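PDB 7BYS: galactan 1,3-beta-galactosidase from Phanerochaete chrysosporium, which probably hydrolyses beta-1,3-galactan, acting as a family 43 exo-beta-1,3-galactanase, and carries a calcium-containing carbohydrate-binding module. Local coordinates for residues Val80-Val85 with Gln242-Leu247. Numbering follows the deposited sequence.
Sequences VERPKV and QNAFDL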
loop_
_atom_site.group_PDB
_atom_site.type_symbol
_atom_site.label_atom_id
_atom_site.label_comp_id
_atom_site.label_asym_id
_atom_site.label_seq_id
_atom_site.Cartn_x
_atom_site.Cartn_y
_atom_site.Cartn_z
ATOM N N VAL A 80 10.565 -3.079 14.186
ATOM C CA VAL A 80 9.188 -2.887 14.639
ATOM C C VAL A 80 8.367 -2.666 13.382
ATOM O O VAL A 80 8.548 -1.650 12.698
ATOM C CB VAL A 80 9.050 -1.688 15.587
ATOM C CG1 VAL A 80 7.573 -1.366 15.816
ATOM C CG2 VAL A 80 9.744 -1.966 16.914
ATOM N N GLU A 81 7.479 -3.617 13.059
ATOM C CA GLU A 81 6.785 -3.586 11.780
ATOM C C GLU A 81 5.292 -3.797 11.956
ATOM O O GLU A 81 4.842 -4.458 12.897
ATOM C CB GLU A 81 7.335 -4.637 10.800
ATOM C CG GLU A 81 8.697 -4.224 10.212
ATOM C CD GLU A 81 9.346 -5.289 9.349
ATOM O OE1 GLU A 81 8.788 -6.393 9.213
ATOM O OE2 GLU A 81 10.436 -5.021 8.803
ATOM N N ARG A 82 4.539 -3.240 11.013
ATOM C CA ARG A 82 3.111 -3.483 10.867
ATOM C C ARG A 82 2.311 -3.261 12.162
ATOM O O ARG A 82 1.591 -4.143 12.610
ATOM C CB ARG A 82 2.843 -4.863 10.280
ATOM C CG ARG A 82 3.416 -5.005 8.865
ATOM C CD ARG A 82 3.222 -6.402 8.278
ATOM N NE ARG A 82 3.843 -6.494 6.952
ATOM C CZ ARG A 82 3.309 -6.024 5.827
ATOM N NH1 ARG A 82 2.108 -5.460 5.818
ATOM N NH2 ARG A 82 3.979 -6.155 4.688
ATOM N N PRO A 83 2.427 -2.076 12.771
ATOM C CA PRO A 83 1.652 -1.809 13.985
ATOM C C PRO A 83 0.154 -1.857 13.703
ATOM O O PRO A 83 -0.308 -1.541 12.607
ATOM C CB PRO A 83 2.085 -0.391 14.367
ATOM C CG PRO A 83 2.414 0.252 13.031
ATOM C CD PRO A 83 3.073 -0.855 12.247
ATOM N N LYS A 84 -0.603 -2.260 14.719
ATOM C CA LYS A 84 -2.059 -2.348 14.657
ATOM C C LYS A 84 -2.555 -1.934 16.035
ATOM O O LYS A 84 -1.912 -2.256 17.035
ATOM C CB LYS A 84 -2.507 -3.806 14.372
ATOM C CG LYS A 84 -1.922 -4.428 13.090
ATOM C CD LYS A 84 -2.548 -3.861 11.825
ATOM C CE LYS A 84 -1.715 -4.252 10.606
ATOM N NZ LYS A 84 -0.631 -3.243 10.290
ATOM N N VAL A 85 -3.654 -1.182 16.100
ATOM C CA VAL A 85 -4.179 -0.694 17.375
ATOM C C VAL A 85 -5.680 -0.936 17.428
ATOM O O VAL A 85 -6.407 -0.607 16.482
ATOM C CB VAL A 85 -3.882 0.802 17.597
ATOM C CG1 VAL A 85 -4.432 1.251 18.956
ATOM C CG2 VAL A 85 -2.387 1.087 17.528
ATOM N N GLN A 242 1.885 -4.572 -1.718
ATOM C CA GLN A 242 1.706 -5.649 -0.755
ATOM C C GLN A 242 0.714 -5.175 0.292
ATOM O O GLN A 242 0.829 -4.050 0.792
ATOM C CB GLN A 242 3.025 -6.004 -0.069
ATOM C CG GLN A 242 2.901 -7.212 0.853
ATOM C CD GLN A 242 4.190 -7.547 1.561
ATOM O OE1 GLN A 242 5.004 -6.673 1.843
ATOM N NE2 GLN A 242 4.392 -8.834 1.845
ATOM N N ASN A 243 -0.248 -6.037 0.621
ATOM C CA ASN A 243 -1.301 -5.689 1.567
ATOM C C ASN A 243 -0.724 -5.150 2.870
ATOM O O ASN A 243 0.305 -5.624 3.362
ATOM C CB ASN A 243 -2.121 -6.941 1.872
ATOM C CG ASN A 243 -3.410 -6.620 2.584
ATOM O OD1 ASN A 243 -4.158 -5.747 2.159
ATOM N ND2 ASN A 243 -3.690 -7.332 3.664
ATOM N N ALA A 244 -1.426 -4.162 3.439
ATOM C CA ALA A 244 -1.088 -3.606 4.751
ATOM C C ALA A 244 -2.320 -3.544 5.651
ATOM O O ALA A 244 -2.270 -3.967 6.815
ATOM C CB ALA A 244 -0.472 -2.212 4.639
ATOM N N PHE A 245 -3.442 -3.045 5.128
ATOM C CA PHE A 245 -4.647 -2.904 5.936
ATOM C C PHE A 245 -5.851 -2.881 5.013
ATOM O O PHE A 245 -5.792 -2.301 3.922
ATOM C CB PHE A 245 -4.631 -1.630 6.801
ATOM C CG PHE A 245 -5.556 -1.713 7.987
ATOM C CD1 PHE A 245 -5.142 -2.313 9.176
ATOM C CD2 PHE A 245 -6.860 -1.237 7.896
ATOM C CE1 PHE A 245 -6.007 -2.419 10.260
ATOM C CE2 PHE A 245 -7.728 -1.344 8.975
ATOM C CZ PHE A 245 -7.300 -1.930 10.152
ATOM N N ASP A 246 -6.945 -3.486 5.461
ATOM C CA ASP A 246 -8.153 -3.604 4.648
ATOM C C ASP A 246 -9.286 -2.982 5.450
ATOM O O ASP A 246 -9.758 -3.569 6.430
ATOM C CB ASP A 246 -8.371 -5.067 4.307
ATOM C CG ASP A 246 -7.119 -5.689 3.765
ATOM O OD1 ASP A 246 -6.653 -5.195 2.700
ATOM O OD2 ASP A 246 -6.564 -6.591 4.425
ATOM N N LEU A 247 -9.682 -1.762 5.064
ATOM C CA LEU A 247 -10.604 -0.958 5.862
ATOM C C LEU A 247 -12.020 -1.120 5.335
ATOM O O LEU A 247 -12.235 -0.984 4.127
ATOM C CB LEU A 247 -10.200 0.511 5.771
ATOM C CG LEU A 247 -10.980 1.417 6.721
ATOM C CD1 LEU A 247 -10.507 1.241 8.148
ATOM C CD2 LEU A 247 -10.835 2.881 6.293
HETATM O O HOH W 1 0.117 -4.718 7.929
HETATM O O HOH W 2 2.846 -4.063 3.007
#
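A buried arginine, a lysine and two waters do most of the bridging between two strands of different sheets, which run almost parallel, 7° apart with their axes 8.8 Å from each other. Arg82 has a left-handed backbone conformation, and its side chain runs extended from CG to NE, so that the guanidinium ends against residues 242-244. There NH1 donates to Asn243 O over 3.1 Å along a carbonyl lone pair, although the bond is bent (142° at the hydrogen) and the oxygen is tilted off the guanidinium plane. NH2 lies 3.1 Å from Gln242 OE1, which sits at the guanidinium edge; the amide plane stands nearly perpendicular to it, and Trp260 NE1 donates to OE1 while NE2 bonds Ser203 OG, which hold the amide in its rotation. One water accepts from Arg82 NH1 and Lys84 NZ and donates to Ala244 O at 2.7 Å; a second links Arg82 NH2 to Gln242 O.

Lys84 bends at chi2 and chi4, bringing NZ back over its own strand to donate to Pro83 O (2.9 Å), from above that carbonyl's plane, and also to Ala22 O. The bend leaves its CD against the edge of the Phe245 ring, 4.0 Å from CD1, as the lysine chain and the ring pass antiparallel to one another. A classic beta bulge interrupts the second strand here: Ala244 and Phe245 both pair with Met256 of strand 252-259. Across the bulge, Asn243 ND2 donates to Asp246 OD2 at 3.1 Å, on its syn lone pair, and also bonds Ala188 O.

Arg82 and Gln242, together with Glu81 and nearby Asp137, bind galactose in this enzyme. Strands 79-88 and 242-249 meet as innermost blade strands lining the sugar pocket of the five-bladed beta-propeller of family 43.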